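Local coordinates for Cow rumen GH26 endo-mannanase (Metagenome, PDB 6UEH), which probably hydrolyses internal beta-1,4-mannosidic bonds in mannans such as galactomannan, as a ruminal endo-mannanase of glycoside hydrolase family 26, at residues K156-L161 against K421-L426; E313-V318 against I371-G376. All coordinates share one frame; numbering follows the deposited sequence.

Interaction 1. Residues K156-L161 against K421-L426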
loop_
_atom_site.group_PDB
_atom_site.type_symbol
_atom_site.label_atom_id
_atom_site.label_comp_id
_atom_site.label_asym_id
_atom_site.label_seq_id
_atom_site.Cartn_x
_atom_site.Cartn_y
_atom_site.Cartn_z
ATOM N N LYS A 156 12.948 -16.820 -8.767
ATOM C CA LYS A 156 11.855 -17.541 -9.413
ATOM C C LYS A 156 10.508 -17.184 -8.784
ATOM O O LYS A 156 9.505 -17.060 -9.488
ATOM C CB LYS A 156 12.093 -19.051 -9.352
ATOM C CG LYS A 156 13.106 -19.541 -10.380
ATOM C CD LYS A 156 13.704 -20.889 -10.007
ATOM C CE LYS A 156 12.674 -21.996 -10.038
ATOM N NZ LYS A 156 13.299 -23.318 -9.729
ATOM N N LEU A 157 10.488 -17.014 -7.465
ATOM C CA LEU A 157 9.269 -16.585 -6.780
ATOM C C LEU A 157 8.859 -15.182 -7.230
ATOM O O LEU A 157 7.699 -14.948 -7.567
ATOM C CB LEU A 157 9.451 -16.622 -5.258
ATOM C CG LEU A 157 8.323 -16.019 -4.411
ATOM C CD1 LEU A 157 6.966 -16.616 -4.771
ATOM C CD2 LEU A 157 8.610 -16.205 -2.922
ATOM N N GLN A 158 9.817 -14.260 -7.245
ATOM C CA GLN A 158 9.543 -12.887 -7.657
ATOM C C GLN A 158 9.041 -12.828 -9.098
ATOM O O GLN A 158 8.151 -12.038 -9.424
ATOM C CB GLN A 158 10.792 -12.016 -7.498
ATOM C CG GLN A 158 10.583 -10.535 -7.818
ATOM C CD GLN A 158 9.898 -9.766 -6.692
ATOM O OE1 GLN A 158 9.110 -10.324 -5.929
ATOM N NE2 GLN A 158 10.206 -8.478 -6.587
ATOM N N ASP A 159 9.604 -13.672 -9.955
ATOM C CA ASP A 159 9.186 -13.711 -11.351
ATOM C C ASP A 159 7.778 -14.275 -11.488
ATOM O O ASP A 159 7.003 -13.806 -12.320
ATOM C CB ASP A 159 10.172 -14.524 -12.190
ATOM C CG ASP A 159 11.404 -13.728 -12.558
ATOM O OD1 ASP A 159 11.298 -12.488 -12.672
ATOM O OD2 ASP A 159 12.477 -14.337 -12.732
ATOM N N TYR A 160 7.443 -15.274 -10.675
ATOM C CA TYR A 160 6.081 -15.797 -10.669
ATOM C C TYR A 160 5.094 -14.707 -10.272
ATOM O O TYR A 160 4.033 -14.564 -10.883
ATOM C CB TYR A 160 5.928 -16.984 -9.718
ATOM C CG TYR A 160 4.470 -17.303 -9.461
ATOM C CD1 TYR A 160 3.716 -17.990 -10.403
ATOM C CD2 TYR A 160 3.838 -16.886 -8.291
ATOM C CE1 TYR A 160 2.382 -18.268 -10.185
ATOM C CE2 TYR A 160 2.500 -17.159 -8.067
ATOM C CZ TYR A 160 1.778 -17.851 -9.016
ATOM O OH TYR A 160 0.448 -18.129 -8.799
ATOM N N LEU A 161 5.441 -13.956 -9.231
ATOM C CA LEU A 161 4.607 -12.852 -8.766
ATOM C C LEU A 161 4.410 -11.826 -9.876
ATOM O O LEU A 161 3.303 -11.336 -10.091
ATOM C CB LEU A 161 5.226 -12.185 -7.536
ATOM C CG LEU A 161 5.421 -13.083 -6.313
ATOM C CD1 LEU A 161 6.143 -12.343 -5.190
ATOM C CD2 LEU A 161 4.084 -13.626 -5.831
ATOM N N LYS A 421 7.935 0.683 -10.754
ATOM C CA LYS A 421 9.136 -0.146 -10.814
ATOM C C LYS A 421 9.105 -1.252 -9.763
ATOM O O LYS A 421 9.922 -2.173 -9.793
ATOM C CB LYS A 421 10.392 0.710 -10.647
ATOM C CG LYS A 421 10.561 1.746 -11.743
ATOM C CD LYS A 421 11.984 2.260 -11.815
ATOM C CE LYS A 421 12.119 3.319 -12.897
ATOM N NZ LYS A 421 11.534 2.866 -14.190
ATOM N N LYS A 422 8.159 -1.153 -8.834
ATOM C CA LYS A 422 7.965 -2.180 -7.817
ATOM C C LYS A 422 6.503 -2.617 -7.789
ATOM O O LYS A 422 5.600 -1.806 -7.998
ATOM C CB LYS A 422 8.387 -1.672 -6.433
ATOM C CG LYS A 422 9.768 -1.029 -6.379
ATOM C CD LYS A 422 10.879 -2.028 -6.658
ATOM C CE LYS A 422 12.236 -1.337 -6.677
ATOM N NZ LYS A 422 13.360 -2.286 -6.911
ATOM N N MET A 423 6.274 -3.901 -7.539
ATOM C CA MET A 423 4.919 -4.406 -7.362
ATOM C C MET A 423 4.346 -3.910 -6.041
ATOM O O MET A 423 5.082 -3.686 -5.079
ATOM C CB MET A 423 4.897 -5.934 -7.412
ATOM C CG MET A 423 5.199 -6.508 -8.782
ATOM S SD MET A 423 5.180 -8.307 -8.785
ATOM C CE MET A 423 6.579 -8.666 -7.725
ATOM N N ILE A 424 3.029 -3.735 -6.003
ATOM C CA ILE A 424 2.358 -3.205 -4.822
ATOM C C ILE A 424 1.302 -4.171 -4.311
ATOM O O ILE A 424 0.542 -4.739 -5.096
ATOM C CB ILE A 424 1.704 -1.858 -5.123
ATOM C CG1 ILE A 424 2.733 -0.927 -5.754
ATOM C CG2 ILE A 424 1.118 -1.239 -3.857
ATOM C CD1 ILE A 424 2.214 0.415 -5.969
ATOM N N SER A 425 1.252 -4.346 -2.996
ATOM C CA SER A 425 0.328 -5.299 -2.396
ATOM C C SER A 425 -0.385 -4.758 -1.159
ATOM O O SER A 425 -0.012 -3.721 -0.613
ATOM C CB SER A 425 1.077 -6.572 -2.020
ATOM O OG SER A 425 1.999 -6.310 -0.976
ATOM N N LEU A 426 -1.417 -5.476 -0.730
ATOM C CA LEU A 426 -2.033 -5.239 0.567
ATOM C C LEU A 426 -1.388 -6.185 1.573
ATOM O O LEU A 426 -1.868 -7.298 1.789
ATOM C CB LEU A 426 -3.547 -5.452 0.510
ATOM C CG LEU A 426 -4.346 -4.432 -0.304
ATOM C CD1 LEU A 426 -5.803 -4.858 -0.426
ATOM C CD2 LEU A 426 -4.238 -3.048 0.323
#
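At the N-terminal end of the beta/alpha barrel, where the parallel strands begin, M423, on strand 423-429, reaches out to Q158 and L161 on helix 152-164. One turn of helix separates the two receiving residues, so they lie on the same face and the methionine thioether comes to rest against both. M423 points toward the helix and its chain runs extended as far as SD; the last torsion (chi3 -66°) then swings CE over the Q158 amide. That methyl is 3.5 Å from Q158 OE1 and 3.6 Å from Q158 CD, and it stands above the carboxamide plane rather than in line with it. The polar end of Q158 is thus used twice: its flat surface receives the methyl, while NE2 hydrogen-bonds the carbonyl of D381, next to strand 382-387. The chain of Q158 leaves with CG anti to the backbone N (chi1 -176°) and bends at chi2, so that the two side chains approach from opposite directions and the amide turns its face to the methyl. L161 meets the methionine through CB, 3.8 Å from M423 CE, and through its carbonyl carbon, 3.8 Å from M423 SD; its side chain also packs on M382, which suits a buried leucine. A long, flexible, unbranched methionine suits this place, since the nearest CA atoms, those of L161 and M423, are still 8.6 Å apart; glutamine spans from helix to strand edge while keeping its buried NH2 group bonded. The same helix face also rests on I358, and backbone bonds from M423 to I383 join the two strands. All three touching residues are buried, as expected where a helix preceding the first strand lies across the N-terminal end of a TIM barrel.

Interaction 2. Residues E313-V318 against I371-G376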
loop_
_atom_site.group_PDB
_atom_site.type_symbol
_atom_site.label_atom_id
_atom_site.label_comp_id
_atom_site.label_asym_id
_atom_site.label_seq_id
_atom_site.Cartn_x
_atom_site.Cartn_y
_atom_site.Cartn_z
ATOM N N GLU A 313 5.257 -0.578 8.504
ATOM C CA GLU A 313 4.377 0.514 8.925
ATOM C C GLU A 313 5.160 1.690 9.503
ATOM O O GLU A 313 4.748 2.296 10.492
ATOM C CB GLU A 313 3.354 0.007 9.946
ATOM C CG GLU A 313 2.431 -1.076 9.408
ATOM C CD GLU A 313 1.363 -1.491 10.412
ATOM O OE1 GLU A 313 1.393 -0.999 11.557
ATOM O OE2 GLU A 313 0.491 -2.314 10.058
ATOM N N ALA A 314 6.282 2.008 8.866
ATOM C CA ALA A 314 7.262 2.943 9.414
ATOM C C ALA A 314 6.701 4.330 9.722
ATOM O O ALA A 314 6.847 4.825 10.840
ATOM C CB ALA A 314 8.436 3.067 8.465
ATOM N N GLU A 315 6.076 4.960 8.732
ATOM C CA GLU A 315 5.579 6.319 8.913
ATOM C C GLU A 315 4.485 6.393 9.973
ATOM O O GLU A 315 4.432 7.344 10.754
ATOM C CB GLU A 315 5.052 6.892 7.595
ATOM C CG GLU A 315 4.514 8.311 7.740
ATOM C CD GLU A 315 4.004 8.900 6.438
ATOM O OE1 GLU A 315 4.077 8.213 5.397
ATOM O OE2 GLU A 315 3.528 10.055 6.463
ATOM N N GLY A 316 3.620 5.385 10.004
ATOM C CA GLY A 316 2.452 5.428 10.862
ATOM C C GLY A 316 1.496 6.493 10.358
ATOM O O GLY A 316 1.129 6.498 9.183
ATOM N N ASN A 317 1.092 7.400 11.240
ATOM C CA ASN A 317 0.278 8.537 10.826
ATOM C C ASN A 317 1.156 9.619 10.203
ATOM O O ASN A 317 2.350 9.693 10.494
ATOM C CB ASN A 317 -0.516 9.086 12.010
ATOM C CG ASN A 317 -1.654 8.170 12.416
ATOM O OD1 ASN A 317 -2.434 7.722 11.576
ATOM N ND2 ASN A 317 -1.745 7.873 13.706
ATOM N N VAL A 318 0.554 10.447 9.352
ATOM C CA VAL A 318 1.293 11.376 8.492
ATOM C C VAL A 318 2.356 12.202 9.225
ATOM O O VAL A 318 2.055 12.949 10.158
ATOM C CB VAL A 318 0.327 12.337 7.758
ATOM C CG1 VAL A 318 -0.666 12.975 8.730
ATOM C CG2 VAL A 318 1.105 13.394 6.986
ATOM N N ILE A 371 6.685 9.512 0.600
ATOM C CA ILE A 371 7.710 8.843 -0.195
ATOM C C ILE A 371 9.094 8.968 0.446
ATOM O O ILE A 371 10.030 8.272 0.056
ATOM C CB ILE A 371 7.762 9.406 -1.628
ATOM C CG1 ILE A 371 8.382 8.384 -2.588
ATOM C CG2 ILE A 371 8.517 10.734 -1.661
ATOM C CD1 ILE A 371 8.472 8.873 -4.020
ATOM N N GLN A 372 9.219 9.846 1.435
ATOM C CA GLN A 372 10.493 10.025 2.126
ATOM C C GLN A 372 10.836 8.816 2.995
ATOM O O GLN A 372 11.959 8.694 3.480
ATOM C CB GLN A 372 10.472 11.295 2.976
ATOM C CG GLN A 372 10.307 12.571 2.164
ATOM C CD GLN A 372 10.521 13.819 2.993
ATOM O OE1 GLN A 372 11.219 13.791 4.008
ATOM N NE2 GLN A 372 9.919 14.923 2.567
ATOM N N TRP A 373 9.868 7.925 3.179
ATOM C CA TRP A 373 10.082 6.701 3.945
ATOM C C TRP A 373 10.467 5.531 3.040
ATOM O O TRP A 373 10.587 4.396 3.499
ATOM C CB TRP A 373 8.829 6.347 4.749
ATOM C CG TRP A 373 8.455 7.380 5.764
ATOM C CD1 TRP A 373 7.749 8.528 5.547
ATOM C CD2 TRP A 373 8.763 7.358 7.164
ATOM N NE1 TRP A 373 7.600 9.223 6.723
ATOM C CE2 TRP A 373 8.214 8.526 7.730
ATOM C CE3 TRP A 373 9.447 6.462 7.991
ATOM C CZ2 TRP A 373 8.331 8.822 9.088
ATOM C CZ3 TRP A 373 9.563 6.760 9.338
ATOM C CH2 TRP A 373 9.006 7.930 9.873
ATOM N N TYR A 374 10.655 5.815 1.754
ATOM C CA TYR A 374 11.061 4.801 0.784
ATOM C C TYR A 374 12.584 4.710 0.716
ATOM O O TYR A 374 13.264 5.720 0.544
ATOM C CB TYR A 374 10.471 5.117 -0.592
ATOM C CG TYR A 374 10.840 4.140 -1.688
ATOM C CD1 TYR A 374 10.632 2.773 -1.531
ATOM C CD2 TYR A 374 11.367 4.588 -2.892
ATOM C CE1 TYR A 374 10.957 1.881 -2.536
ATOM C CE2 TYR A 374 11.695 3.704 -3.903
ATOM C CZ TYR A 374 11.487 2.353 -3.721
ATOM O OH TYR A 374 11.812 1.473 -4.729
ATOM N N ALA A 375 13.114 3.499 0.852
ATOM C CA ALA A 375 14.558 3.301 0.936
ATOM C C ALA A 375 15.250 3.297 -0.428
ATOM O O ALA A 375 16.478 3.274 -0.499
ATOM C CB ALA A 375 14.862 2.011 1.668
ATOM N N GLY A 376 14.471 3.313 -1.504
ATOM C CA GLY A 376 15.040 3.381 -2.840
ATOM C C GLY A 376 14.984 2.070 -3.603
ATOM O O GLY A 376 14.899 0.997 -3.007
#
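W373 lays one face of its indole on A314 and E315, and nearly all of the buried area belongs to these three residues. E315 CB stands 3.5 Å from the centroid of the W373 five-membered ring and only 9° off its normal, a CH-pi contact over the face. Farther along, E315 CG is 3.4 Å from W373 NE1. The glutamate chain is fully extended (chi1 180°), which carries its carboxylate past the NE1-CD1 edge, still above the ring plane and 7° from parallel to it. There S370 OG bonds OE1 and the backbone N of N319 bonds OE2, while N319 O takes the W373 NE1 hydrogen. The six-membered ring lies against the A314-E315 backbone, with E315 CA 3.5 Å above the W373 indole plane; A314 CB meets its rim 3.6 Å from W373 CE3, and alanine is small enough to let the ring lie close. Segment 313-318 follows the fourth strand of the TIM barrel, at the C-terminal end where such enzymes carry their active site; 371-376 belongs to the connection from the fifth strand back to the sixth. With an alanine in place of W373, the N319 carbonyl would probably lose its indole donor and a gap would open beneath the E315 chain. Packing thins beyond G316, whose positive phi suits glycine: N317 and V318 are exposed, as is Q372 on the other segment.

Overall arrangement
Both contacts belong to the TIM-barrel domain, their centres about 20 Å apart; in both, the touching residues are buried although each segment pair also carries exposed neighbours. Interaction 1 joins a helix and a strand at the N-terminal end of the barrel; interaction 2 joins the loop after strand 306-309 to the connection from strand 357-362 to strand 382-387. Their chemistry differs: in the first a thioether rests on an amide face and on the CB and carbonyl of a helix residue, whereas in the second a broad aromatic face meets an aliphatic glutamate chain whose carboxylate is bonded from outside the segments. The two meet directly where K422 CE packs 3.4 Å from Y374 OH.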